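PDB 2WAD: penicillin-binding protein 2B from Streptococcus pneumoniae, which is thought to act as a transpeptidase that makes peptide cross-links between glycan strands of peripheral cell-wall peptidoglycan, and binds penicillin. Local coordinates for residues Gln78-Thr83 / Ile215-Ser220; Glu274-Lys279 / Lys306-Thr311; Gly396-Val401 / Asn572-Ser577; Val647-Pro652 / Ala664-Ile669. One frame throughout, in Å; residues are numbered along the deposited sequence.

Interaction 1. Residues Gln78-Thr83 / Ile215-Ser220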
loop_
_atom_site.group_PDB
_atom_site.type_symbol
_atom_site.label_atom_id
_atom_site.label_comp_id
_atom_site.label_asym_id
_atom_site.label_seq_id
_atom_site.Cartn_x
_atom_site.Cartn_y
_atom_site.Cartn_z
ATOM N N GLN A 78 -26.289 17.676 -4.785
ATOM C CA GLN A 78 -27.324 17.849 -5.799
ATOM C C GLN A 78 -26.686 18.200 -7.137
ATOM O O GLN A 78 -25.726 18.963 -7.173
ATOM C CB GLN A 78 -28.317 18.929 -5.377
ATOM C CG GLN A 78 -29.020 18.607 -4.077
ATOM C CD GLN A 78 -30.518 18.603 -4.244
ATOM O OE1 GLN A 78 -31.085 17.682 -4.841
ATOM N NE2 GLN A 78 -31.174 19.642 -3.729
ATOM N N VAL A 79 -27.221 17.652 -8.224
ATOM C CA VAL A 79 -26.527 17.645 -9.511
ATOM C C VAL A 79 -27.525 17.762 -10.663
ATOM O O VAL A 79 -28.662 17.314 -10.543
ATOM C CB VAL A 79 -25.691 16.338 -9.644
ATOM C CG1 VAL A 79 -25.608 15.852 -11.067
ATOM C CG2 VAL A 79 -24.282 16.512 -9.064
ATOM N N VAL A 80 -27.122 18.381 -11.770
ATOM C CA VAL A 80 -27.908 18.290 -12.998
ATOM C C VAL A 80 -27.603 16.970 -13.704
ATOM O O VAL A 80 -26.440 16.700 -14.016
ATOM C CB VAL A 80 -27.665 19.464 -13.967
ATOM C CG1 VAL A 80 -28.478 19.260 -15.247
ATOM C CG2 VAL A 80 -28.058 20.774 -13.307
ATOM N N SER A 81 -28.643 16.166 -13.941
ATOM C CA SER A 81 -28.499 14.864 -14.594
ATOM C C SER A 81 -29.133 14.923 -15.976
ATOM O O SER A 81 -30.135 15.621 -16.156
ATOM C CB SER A 81 -29.206 13.766 -13.802
ATOM O OG SER A 81 -28.373 13.255 -12.784
ATOM N N PHE A 82 -28.554 14.185 -16.926
ATOM C CA PHE A 82 -29.136 14.042 -18.260
ATOM C C PHE A 82 -29.356 12.582 -18.613
ATOM O O PHE A 82 -28.432 11.779 -18.563
ATOM C CB PHE A 82 -28.250 14.684 -19.320
ATOM C CG PHE A 82 -28.814 14.599 -20.715
ATOM C CD1 PHE A 82 -30.045 15.158 -21.014
ATOM C CD2 PHE A 82 -28.103 13.970 -21.731
ATOM C CE1 PHE A 82 -30.560 15.100 -22.295
ATOM C CE2 PHE A 82 -28.618 13.903 -23.022
ATOM C CZ PHE A 82 -29.849 14.468 -23.302
ATOM N N THR A 83 -30.588 12.247 -18.965
ATOM C CA THR A 83 -30.930 10.904 -19.403
ATOM C C THR A 83 -31.189 10.980 -20.899
ATOM O O THR A 83 -32.051 11.734 -21.327
ATOM C CB THR A 83 -32.189 10.435 -18.676
ATOM O OG1 THR A 83 -31.801 10.066 -17.351
ATOM C CG2 THR A 83 -32.833 9.234 -19.374
ATOM N N ILE A 215 -33.567 16.221 -18.920
ATOM C CA ILE A 215 -32.897 16.960 -17.851
ATOM C C ILE A 215 -33.670 16.955 -16.538
ATOM O O ILE A 215 -34.881 17.141 -16.512
ATOM C CB ILE A 215 -32.546 18.403 -18.258
ATOM C CG1 ILE A 215 -31.430 18.389 -19.304
ATOM C CG2 ILE A 215 -32.112 19.204 -17.022
ATOM C CD1 ILE A 215 -30.068 18.106 -18.695
ATOM N N SER A 216 -32.952 16.744 -15.443
ATOM C CA SER A 216 -33.590 16.763 -14.138
ATOM C C SER A 216 -32.521 17.025 -13.078
ATOM O O SER A 216 -31.326 16.903 -13.343
ATOM C CB SER A 216 -34.311 15.438 -13.868
ATOM O OG SER A 216 -33.417 14.475 -13.317
ATOM N N ILE A 217 -32.956 17.419 -11.886
ATOM C CA ILE A 217 -32.051 17.498 -10.740
ATOM C C ILE A 217 -32.107 16.154 -10.028
ATOM O O ILE A 217 -33.173 15.563 -9.902
ATOM C CB ILE A 217 -32.471 18.627 -9.763
ATOM C CG1 ILE A 217 -32.336 20.012 -10.412
ATOM C CG2 ILE A 217 -31.676 18.551 -8.469
ATOM C CD1 ILE A 217 -30.898 20.452 -10.642
ATOM N N SER A 218 -30.955 15.652 -9.602
ATOM C CA SER A 218 -30.897 14.525 -8.676
ATOM C C SER A 218 -29.623 14.614 -7.841
ATOM O O SER A 218 -28.878 15.594 -7.921
ATOM C CB SER A 218 -31.010 13.185 -9.413
ATOM O OG SER A 218 -29.838 12.898 -10.152
ATOM N N THR A 219 -29.383 13.589 -7.034
ATOM C CA THR A 219 -28.284 13.604 -6.074
ATOM C C THR A 219 -27.223 12.591 -6.474
ATOM O O THR A 219 -27.568 11.500 -6.906
ATOM C CB THR A 219 -28.786 13.198 -4.678
ATOM O OG1 THR A 219 -28.909 11.771 -4.628
ATOM C CG2 THR A 219 -30.140 13.844 -4.362
ATOM N N SER A 220 -25.951 12.954 -6.324
ATOM C CA SER A 220 -24.813 12.070 -6.601
ATOM C C SER A 220 -23.931 11.855 -5.349
ATOM O O SER A 220 -24.436 11.955 -4.231
ATOM C CB SER A 220 -24.001 12.660 -7.757
ATOM O OG SER A 220 -22.995 11.769 -8.211
HETATM O O HOH W 1 -32.071 13.055 -16.035
#
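Ile215 reaches across to Phe82 and Val80, its non-hydrogen-bonded antiparallel partner and the next residue on that face. From CB the chain forks. The CG2 branch lies 4.0 Å from Val80 CG1. The other branch starts with CG1 anti to the carbonyl carbon (chi1 -70°), which puts CG1 3.9 Å from Phe82 CD1. The terminal CD1 then settles 3.8 Å from the same ring atom, and also touches Phe82 CB and the carbonyl O of Ser81. Ile217 repeats the reach one pair along, its CD1 3.9 Å from Val80 CG2. The backbones are joined at Ser81-Ser216, between these two pairs, and at Val79-Ser218 beyond them, each by two hydrogen bonds. The bond from Ser81 N to Ser216 O is nearly straight (2.8 Å, 172°), whereas Val79 N meets Ser218 O with a clear bend at the hydrogen (139°). On the face shared by Val79 and the serines, Ser81 OG and Ser218 OG are hydrogen-bonded at 3.0 Å, a diagonal link between neighbouring hydrogen-bonded pairs. Strand 72-83 is the middle of a three-stranded antiparallel sheet in the dimerisation domain, with strand 189-191 on its other edge. The face of Val80, Phe82, Ile215 and Ile217 is thus mainly apolar: Val80 and Ile217 pack against helix 199-208, and Phe82 against loop residues such as Met88 and Val184. On the other, serine-rich face, the hydroxyls of Ser81 and Ser218 pair with each other and Ser216 OG has a weak bond to a water.

Interaction 2. Residues Glu274-Lys279 / Lys306-Thr311. Unlike the reference sequence in segment 274-279: Val275 (reference Thr). Unlike the reference sequence in segment 306-311: Lys306 (reference Asn).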
loop_
_atom_site.group_PDB
_atom_site.type_symbol
_atom_site.label_atom_id
_atom_site.label_comp_id
_atom_site.label_asym_id
_atom_site.label_seq_id
_atom_site.Cartn_x
_atom_site.Cartn_y
_atom_site.Cartn_z
ATOM N N GLU A 274 -12.736 -4.529 -6.093
ATOM C CA GLU A 274 -13.784 -5.491 -6.417
ATOM C C GLU A 274 -14.779 -5.594 -5.257
ATOM O O GLU A 274 -15.961 -5.825 -5.461
ATOM C CB GLU A 274 -13.147 -6.859 -6.697
ATOM C CG GLU A 274 -13.980 -7.785 -7.573
ATOM C CD GLU A 274 -13.702 -9.267 -7.342
ATOM O OE1 GLU A 274 -12.534 -9.675 -7.142
ATOM O OE2 GLU A 274 -14.685 -10.035 -7.376
ATOM N N VAL A 275 -14.295 -5.470 -4.024
ATOM C CA VAL A 275 -15.168 -5.568 -2.861
ATOM C C VAL A 275 -15.956 -4.271 -2.667
ATOM O O VAL A 275 -17.135 -4.314 -2.345
ATOM C CB VAL A 275 -14.375 -5.875 -1.569
ATOM C CG1 VAL A 275 -15.321 -5.850 -0.367
ATOM C CG2 VAL A 275 -13.664 -7.222 -1.658
ATOM N N LEU A 276 -15.316 -3.122 -2.865
ATOM C CA LEU A 276 -15.938 -1.848 -2.524
ATOM C C LEU A 276 -16.954 -1.374 -3.578
ATOM O O LEU A 276 -17.935 -0.693 -3.245
ATOM C CB LEU A 276 -14.877 -0.777 -2.260
ATOM C CG LEU A 276 -13.904 -0.985 -1.090
ATOM C CD1 LEU A 276 -12.641 -0.162 -1.306
ATOM C CD2 LEU A 276 -14.527 -0.655 0.254
ATOM N N GLN A 277 -16.746 -1.755 -4.837
ATOM C CA GLN A 277 -17.591 -1.269 -5.942
ATOM C C GLN A 277 -19.064 -1.643 -5.798
ATOM O O GLN A 277 -19.402 -2.812 -5.655
ATOM C CB GLN A 277 -17.076 -1.755 -7.300
ATOM C CG GLN A 277 -17.824 -1.182 -8.516
ATOM C CD GLN A 277 -17.593 0.307 -8.670
ATOM O OE1 GLN A 277 -16.450 0.769 -8.640
ATOM N NE2 GLN A 277 -18.672 1.069 -8.797
ATOM N N GLY A 278 -19.949 -0.654 -5.844
ATOM C CA GLY A 278 -21.368 -0.927 -5.695
ATOM C C GLY A 278 -21.848 -1.928 -6.729
ATOM O O GLY A 278 -21.360 -1.954 -7.858
ATOM N N LYS A 279 -22.796 -2.771 -6.337
ATOM C CA LYS A 279 -23.455 -3.652 -7.293
ATOM C C LYS A 279 -24.466 -2.824 -8.085
ATOM O O LYS A 279 -25.291 -2.114 -7.515
ATOM C CB LYS A 279 -24.151 -4.809 -6.573
ATOM C CG LYS A 279 -24.846 -5.797 -7.496
ATOM C CD LYS A 279 -25.942 -6.565 -6.761
ATOM C CE LYS A 279 -26.857 -7.312 -7.728
ATOM N NZ LYS A 279 -27.808 -6.399 -8.438
ATOM N N LYS A 306 -19.745 -3.451 -0.541
ATOM C CA LYS A 306 -19.523 -4.008 0.786
ATOM C C LYS A 306 -18.421 -3.207 1.459
ATOM O O LYS A 306 -17.772 -2.380 0.812
ATOM C CB LYS A 306 -19.182 -5.503 0.759
ATOM C CG LYS A 306 -20.256 -6.423 0.135
ATOM C CD LYS A 306 -21.672 -5.992 0.506
ATOM C CE LYS A 306 -22.740 -6.731 -0.283
ATOM N NZ LYS A 306 -24.108 -6.162 -0.044
ATOM N N ASN A 307 -18.235 -3.448 2.754
ATOM C CA ASN A 307 -17.307 -2.674 3.569
ATOM C C ASN A 307 -16.149 -3.570 3.977
ATOM O O ASN A 307 -16.324 -4.789 4.078
ATOM C CB ASN A 307 -18.010 -2.130 4.825
ATOM C CG ASN A 307 -19.325 -1.434 4.508
ATOM O OD1 ASN A 307 -20.395 -1.959 4.808
ATOM N ND2 ASN A 307 -19.251 -0.253 3.897
ATOM N N ILE A 308 -14.977 -2.971 4.189
ATOM C CA ILE A 308 -13.863 -3.681 4.793
ATOM C C ILE A 308 -13.579 -3.052 6.152
ATOM O O ILE A 308 -13.676 -1.829 6.304
ATOM C CB ILE A 308 -12.583 -3.625 3.918
ATOM C CG1 ILE A 308 -12.228 -2.176 3.581
ATOM C CG2 ILE A 308 -12.784 -4.432 2.638
ATOM C CD1 ILE A 308 -10.857 -1.971 2.937
ATOM N N LYS A 309 -13.244 -3.903 7.121
ATOM C CA LYS A 309 -12.788 -3.482 8.442
ATOM C C LYS A 309 -11.310 -3.829 8.591
ATOM O O LYS A 309 -10.902 -4.974 8.393
ATOM C CB LYS A 309 -13.632 -4.155 9.530
ATOM C CG LYS A 309 -13.219 -3.860 10.977
ATOM C CD LYS A 309 -14.354 -4.167 11.978
ATOM C CE LYS A 309 -14.247 -5.575 12.571
ATOM N NZ LYS A 309 -14.910 -5.751 13.901
ATOM N N LEU A 310 -10.497 -2.834 8.938
ATOM C CA LEU A 310 -9.057 -3.045 9.078
ATOM C C LEU A 310 -8.682 -3.743 10.372
ATOM O O LEU A 310 -9.471 -3.830 11.312
ATOM C CB LEU A 310 -8.285 -1.734 9.008
ATOM C CG LEU A 310 -8.702 -0.766 7.902
ATOM C CD1 LEU A 310 -7.679 0.367 7.866
ATOM C CD2 LEU A 310 -8.810 -1.511 6.579
ATOM N N THR A 311 -7.449 -4.239 10.390
ATOM C CA THR A 311 -6.898 -4.920 11.548
ATOM C C THR A 311 -6.321 -3.876 12.488
ATOM O O THR A 311 -6.056 -4.185 13.646
ATOM C CB THR A 311 -5.748 -5.856 11.128
ATOM O OG1 THR A 311 -4.795 -5.109 10.359
ATOM C CG2 THR A 311 -6.252 -7.007 10.266
#
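Val275 turns CG1 anti to its backbone N (chi1 175°), which carries that methyl over to residues 306-308; Ile308 answers with CG1 between its backbone N and carbonyl carbon, the crowded position (chi1 54°), leaving CG2 to face the valine. Val275 CG1 consequently lies 4.0 Å from Lys306 CB and 4.2 Å from Ile308 CG2. Leu276 closes on the strand from beside the valine. Its CD2 is 3.7 Å from the carbonyl O of Lys306 and 4.3 Å from Ile308 CG1. One hydrogen bond joins the backbones, from Lys306 N to Val275 O; it is long at 3.3 Å, bent to 145° at the hydrogen, and comes in tilted from the carbonyl plane. Val275 O is available because the helix stops at Leu276: Gln277 leaves helical geometry, and the chain does not wind on to bring its own N-H groups back to this oxygen. The lysine touches Val275 with its CB while its chain leads off. Strand 63-64 lies beside both segments, with Ile63 against Leu276 and Ile308. The direct link between the C-terminal end of the short helix 273-276 and the start of strand 307-310 is therefore mainly apolar, with one long hydrogen bond, and the charge of Lys306 is paired through NZ in a salt bridge with Asp552 of strand 547-553, not with helix 273-276.

Interaction 3. Residues Gly396-Val401 / Asn572-Ser577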
loop_
_atom_site.group_PDB
_atom_site.type_symbol
_atom_site.label_atom_id
_atom_site.label_comp_id
_atom_site.label_asym_id
_atom_site.label_seq_id
_atom_site.Cartn_x
_atom_site.Cartn_y
_atom_site.Cartn_z
ATOM N N GLY A 396 23.320 -21.316 7.451
ATOM C CA GLY A 396 24.353 -22.238 7.893
ATOM C C GLY A 396 23.831 -23.645 8.158
ATOM O O GLY A 396 24.460 -24.620 7.765
ATOM N N TRP A 397 22.697 -23.765 8.840
ATOM C CA TRP A 397 22.070 -25.064 9.041
ATOM C C TRP A 397 21.595 -25.687 7.716
ATOM O O TRP A 397 21.846 -26.866 7.495
ATOM C CB TRP A 397 20.897 -24.962 10.024
ATOM C CG TRP A 397 21.322 -24.747 11.451
ATOM C CD1 TRP A 397 22.359 -25.364 12.093
ATOM C CD2 TRP A 397 20.725 -23.872 12.408
ATOM N NE1 TRP A 397 22.445 -24.934 13.382
ATOM C CE2 TRP A 397 21.460 -24.009 13.604
ATOM C CE3 TRP A 397 19.640 -22.983 12.376
ATOM C CZ2 TRP A 397 21.157 -23.280 14.756
ATOM C CZ3 TRP A 397 19.340 -22.253 13.517
ATOM C CH2 TRP A 397 20.100 -22.406 14.694
ATOM N N GLU A 398 20.933 -24.907 6.852
ATOM C CA GLU A 398 20.389 -25.410 5.586
ATOM C C GLU A 398 21.432 -25.978 4.639
ATOM O O GLU A 398 21.187 -26.990 3.980
ATOM C CB GLU A 398 19.533 -24.386 4.830
ATOM C CG GLU A 398 18.374 -23.871 5.638
ATOM C CD GLU A 398 17.634 -22.760 4.940
ATOM O OE1 GLU A 398 16.435 -22.576 5.243
ATOM O OE2 GLU A 398 18.245 -22.056 4.109
ATOM N N ASN A 399 22.591 -25.330 4.606
ATOM C CA ASN A 399 23.646 -25.680 3.677
ATOM C C ASN A 399 24.747 -26.571 4.269
ATOM O O ASN A 399 25.834 -26.665 3.727
ATOM C CB ASN A 399 24.187 -24.395 3.037
ATOM C CG ASN A 399 23.150 -23.733 2.172
ATOM O OD1 ASN A 399 22.957 -24.133 1.028
ATOM N ND2 ASN A 399 22.441 -22.734 2.713
ATOM N N GLY A 400 24.478 -27.220 5.396
ATOM C CA GLY A 400 25.433 -28.183 5.941
ATOM C C GLY A 400 26.691 -27.593 6.562
ATOM O O GLY A 400 27.683 -28.292 6.755
ATOM N N VAL A 401 26.657 -26.313 6.907
ATOM C CA VAL A 401 27.824 -25.668 7.491
ATOM C C VAL A 401 27.864 -25.822 9.013
ATOM O O VAL A 401 28.931 -25.944 9.605
ATOM C CB VAL A 401 27.853 -24.175 7.110
ATOM C CG1 VAL A 401 29.108 -23.505 7.662
ATOM C CG2 VAL A 401 27.805 -24.057 5.588
ATOM N N ASN A 572 5.369 -19.858 3.031
ATOM C CA ASN A 572 6.383 -20.908 3.026
ATOM C C ASN A 572 6.709 -21.286 4.462
ATOM O O ASN A 572 6.273 -20.609 5.397
ATOM C CB ASN A 572 7.659 -20.439 2.327
ATOM C CG ASN A 572 8.290 -19.230 3.001
ATOM O OD1 ASN A 572 7.780 -18.127 2.876
ATOM N ND2 ASN A 572 9.406 -19.430 3.697
ATOM N N LYS A 573 7.475 -22.363 4.625
ATOM C CA LYS A 573 7.974 -22.764 5.936
ATOM C C LYS A 573 9.480 -22.747 5.832
ATOM O O LYS A 573 10.001 -23.424 4.963
ATOM C CB LYS A 573 7.549 -24.192 6.281
ATOM C CG LYS A 573 7.737 -24.519 7.747
ATOM C CD LYS A 573 7.497 -25.992 8.062
ATOM C CE LYS A 573 7.544 -26.243 9.558
ATOM N NZ LYS A 573 8.788 -25.659 10.117
ATOM N N VAL A 574 10.166 -22.001 6.702
ATOM C CA VAL A 574 11.627 -21.973 6.712
ATOM C C VAL A 574 12.189 -23.388 6.900
ATOM O O VAL A 574 11.745 -24.133 7.773
ATOM C CB VAL A 574 12.193 -21.024 7.825
ATOM C CG1 VAL A 574 13.753 -21.027 7.815
ATOM C CG2 VAL A 574 11.609 -19.578 7.671
ATOM N N ASN A 575 13.204 -23.727 6.106
ATOM C CA ASN A 575 13.738 -25.092 6.008
ATOM C C ASN A 575 14.768 -25.449 7.077
ATOM O O ASN A 575 15.895 -25.884 6.774
ATOM C CB ASN A 575 14.311 -25.356 4.603
ATOM C CG ASN A 575 14.638 -26.830 4.388
ATOM O OD1 ASN A 575 13.984 -27.692 4.971
ATOM N ND2 ASN A 575 15.662 -27.122 3.594
ATOM N N ILE A 576 14.402 -25.257 8.339
ATOM C CA ILE A 576 15.307 -25.663 9.409
ATOM C C ILE A 576 14.495 -26.498 10.377
ATOM O O ILE A 576 13.286 -26.331 10.457
ATOM C CB ILE A 576 15.894 -24.472 10.187
ATOM C CG1 ILE A 576 14.773 -23.567 10.747
ATOM C CG2 ILE A 576 16.869 -23.729 9.318
ATOM C CD1 ILE A 576 15.299 -22.335 11.496
ATOM N N SER A 577 15.157 -27.372 11.127
ATOM C CA SER A 577 14.458 -28.293 12.020
ATOM C C SER A 577 13.798 -27.533 13.171
ATOM O O SER A 577 14.119 -26.375 13.451
ATOM C CB SER A 577 15.444 -29.314 12.590
ATOM O OG SER A 577 16.401 -28.641 13.392
#
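Glu398 presses its aliphatic part onto the turn at Asn575 and Ile576, and this is the tight side of the contact. With CG anti to the carbonyl carbon (chi1 -57°), the glutamate sets that methylene 3.4 Å from the carbonyl O of Asn575 and 4.0 Å from Ile576 CG2. The same isoleucine methyl meets Trp397 at the ring edge, near the ring plane, 4.2 Å from CE3. Beyond the edge the indole belongs to other partners: NE1 is hydrogen-bonded to Gly404 O, and the ring packs on Ile583 and Leu584 of helix 578-593. The other side is looser and more polar. Glu398 OE1 stands 3.6 Å from Asn575 CB and 4.0 Å from Val574 CG1, without a hydrogen bond between the two segments. Asn575 is exposed, and its CB, not its amide, is the side-chain part that meets Glu398. This residue is the centre of an inverse gamma turn that presents its carbonyl to the glutamate. Helix 389-398 ends here in a Schellman motif: Val401 N bonds to Gly396 O at 2.9 Å, and Gly400, with positive phi, is the C-prime residue. Glu484 accepts from Asn575 N through OE2 and brings its OE1 close to Glu398 OE1, so the two carboxylates may raise each other's proton affinity. The polar end of Glu398 is held by Thr481, outside both segments, where OE2 is hydrogen-bonded to OG1; direct cohesion rests on Glu398 CG and the Trp397 edge against Ile576 CG2, and on CG against the carbonyl of Asn575.

Interaction 4. Residues Val647-Pro652 / Ala664-Ile669. Unlike the reference sequence in segment 664-669: Ala664 (reference Ser).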
loop_
_atom_site.group_PDB
_atom_site.type_symbol
_atom_site.label_atom_id
_atom_site.label_comp_id
_atom_site.label_asym_id
_atom_site.label_seq_id
_atom_site.Cartn_x
_atom_site.Cartn_y
_atom_site.Cartn_z
ATOM N N VAL A 647 7.478 -7.094 16.403
ATOM C CA VAL A 647 7.658 -5.697 16.028
ATOM C C VAL A 647 9.048 -5.452 15.433
ATOM O O VAL A 647 10.014 -6.044 15.895
ATOM C CB VAL A 647 7.417 -4.756 17.231
ATOM C CG1 VAL A 647 8.450 -5.014 18.335
ATOM C CG2 VAL A 647 7.489 -3.280 16.780
ATOM N N ALA A 648 9.140 -4.582 14.419
ATOM C CA ALA A 648 10.401 -4.125 13.873
ATOM C C ALA A 648 10.503 -2.627 14.004
ATOM O O ALA A 648 9.577 -1.891 13.665
ATOM C CB ALA A 648 10.529 -4.459 12.380
ATOM N N VAL A 649 11.686 -2.177 14.391
ATOM C CA VAL A 649 11.906 -0.752 14.560
ATOM C C VAL A 649 13.144 -0.428 13.763
ATOM O O VAL A 649 14.157 -1.106 13.900
ATOM C CB VAL A 649 12.097 -0.345 16.052
ATOM C CG1 VAL A 649 12.577 1.122 16.113
ATOM C CG2 VAL A 649 10.781 -0.553 16.829
ATOM N N VAL A 650 13.034 0.581 12.910
ATOM C CA VAL A 650 14.112 0.903 11.986
ATOM C C VAL A 650 14.427 2.375 12.201
ATOM O O VAL A 650 13.579 3.232 11.991
ATOM C CB VAL A 650 13.695 0.639 10.506
ATOM C CG1 VAL A 650 14.801 1.067 9.557
ATOM C CG2 VAL A 650 13.348 -0.877 10.311
ATOM N N PHE A 651 15.639 2.661 12.656
ATOM C CA PHE A 651 16.019 4.021 13.027
ATOM C C PHE A 651 17.409 4.232 12.464
ATOM O O PHE A 651 18.398 3.985 13.148
ATOM C CB PHE A 651 16.084 4.140 14.560
ATOM C CG PHE A 651 16.038 5.569 15.068
ATOM C CD1 PHE A 651 16.691 6.574 14.392
ATOM C CD2 PHE A 651 15.343 5.892 16.235
ATOM C CE1 PHE A 651 16.655 7.890 14.839
ATOM C CE2 PHE A 651 15.299 7.209 16.702
ATOM C CZ PHE A 651 15.967 8.211 16.000
ATOM N N PRO A 652 17.497 4.669 11.205
ATOM C CA PRO A 652 18.782 4.689 10.514
ATOM C C PRO A 652 19.676 5.893 10.864
ATOM O O PRO A 652 19.192 6.958 11.210
ATOM C CB PRO A 652 18.375 4.748 9.041
ATOM C CG PRO A 652 16.979 5.312 9.044
ATOM C CD PRO A 652 16.353 4.994 10.328
ATOM N N ALA A 664 14.353 0.092 23.142
ATOM C CA ALA A 664 13.443 0.767 24.078
ATOM C C ALA A 664 12.157 1.154 23.352
ATOM O O ALA A 664 11.053 1.057 23.898
ATOM C CB ALA A 664 14.112 2.004 24.702
ATOM N N ILE A 665 12.288 1.583 22.108
ATOM C CA ILE A 665 11.097 1.832 21.293
ATOM C C ILE A 665 10.293 0.547 21.096
ATOM O O ILE A 665 9.092 0.530 21.355
ATOM C CB ILE A 665 11.432 2.487 19.935
ATOM C CG1 ILE A 665 12.070 3.863 20.164
ATOM C CG2 ILE A 665 10.166 2.631 19.094
ATOM C CD1 ILE A 665 12.848 4.381 18.956
ATOM N N ALA A 666 10.969 -0.530 20.692
ATOM C CA ALA A 666 10.340 -1.847 20.524
ATOM C C ALA A 666 9.590 -2.289 21.792
ATOM O O ALA A 666 8.450 -2.750 21.754
ATOM C CB ALA A 666 11.416 -2.907 20.125
ATOM N N ARG A 667 10.251 -2.172 22.932
ATOM C CA ARG A 667 9.654 -2.524 24.220
ATOM C C ARG A 667 8.424 -1.682 24.497
ATOM O O ARG A 667 7.394 -2.182 24.950
ATOM C CB ARG A 667 10.712 -2.223 25.288
ATOM C CG ARG A 667 10.220 -2.380 26.734
ATOM C CD ARG A 667 11.229 -1.711 27.653
ATOM N NE ARG A 667 11.119 -0.255 27.530
ATOM C CZ ARG A 667 12.125 0.582 27.736
ATOM N NH1 ARG A 667 13.318 0.089 28.044
ATOM N NH2 ARG A 667 11.940 1.898 27.627
ATOM N N ASP A 668 8.539 -0.376 24.272
ATOM C CA ASP A 668 7.447 0.512 24.638
ATOM C C ASP A 668 6.258 0.298 23.706
ATOM O O ASP A 668 5.120 0.549 24.112
ATOM C CB ASP A 668 7.863 1.976 24.561
ATOM C CG ASP A 668 8.768 2.403 25.704
ATOM O OD1 ASP A 668 9.245 3.549 25.642
ATOM O OD2 ASP A 668 9.036 1.619 26.634
ATOM N N ILE A 669 6.513 -0.091 22.457
ATOM C CA ILE A 669 5.409 -0.467 21.574
ATOM C C ILE A 669 4.752 -1.746 22.071
ATOM O O ILE A 669 3.528 -1.871 22.035
ATOM C CB ILE A 669 5.816 -0.640 20.089
ATOM C CG1 ILE A 669 6.185 0.712 19.468
ATOM C CG2 ILE A 669 4.675 -1.282 19.280
ATOM C CD1 ILE A 669 7.010 0.613 18.173
#
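Val649 overlaps three helix residues with one methyl: CG2 is 4.0 Å from Ile665 CG2, 3.9 Å from Ala666 N and 4.2 Å from Ile669 CD1. CG2 stands anti to the carbonyl carbon (chi1 170° for CG1), while CG1 also touches Ile665 CG2. Val647, two residues back on the same face, touches the helix further along, with CG1 4.1 Å from Ala666 CB and CG2 against Ile669 CD1. At the other end Phe651 offers the edge of its ring: Ile665 CD1 lies in the ring plane, 4.0 Å from CD2, while the ring itself meets that of Phe328 on helix 314-334. No hydrogen bond crosses the contact. Away from the strand, Arg667 forms a side-on salt bridge with Asp668, NE and NH2 both donating to OD2, with NE at 2.9 Å. The strand and helix run roughly antiparallel, their axes 144° apart and 8.3 Å at closest approach. Ala648 and Val650 point to the other face, onto helix 525-536. A central antiparallel sheet, with the C-terminal helix 661-676 packed beside helix 314-334 on one face and further helices on the other, is the hallmark of the fold shared by penicillin-binding transpeptidases and serine beta-lactamases.

Interaction 4 is fully buried in the transpeptidase domain and wholly apolar across its segments, whereas interaction 3, in the same domain and about 28 Å away between centres, is a surface contact where a helix end meets a turn and charge enters. Interaction 1 lies about 53 Å from interaction 4, between centres, on the opposite side of the chain's centre; it is the one strand-to-strand pairing, combining a backbone ladder with one mainly apolar and one serine-rich face. Interaction 2 is the most central, partly buried, and mixes one backbone bond with small aliphatic overlaps. No two contacts touch or share a helix or strand, and they follow one another in series along the chain.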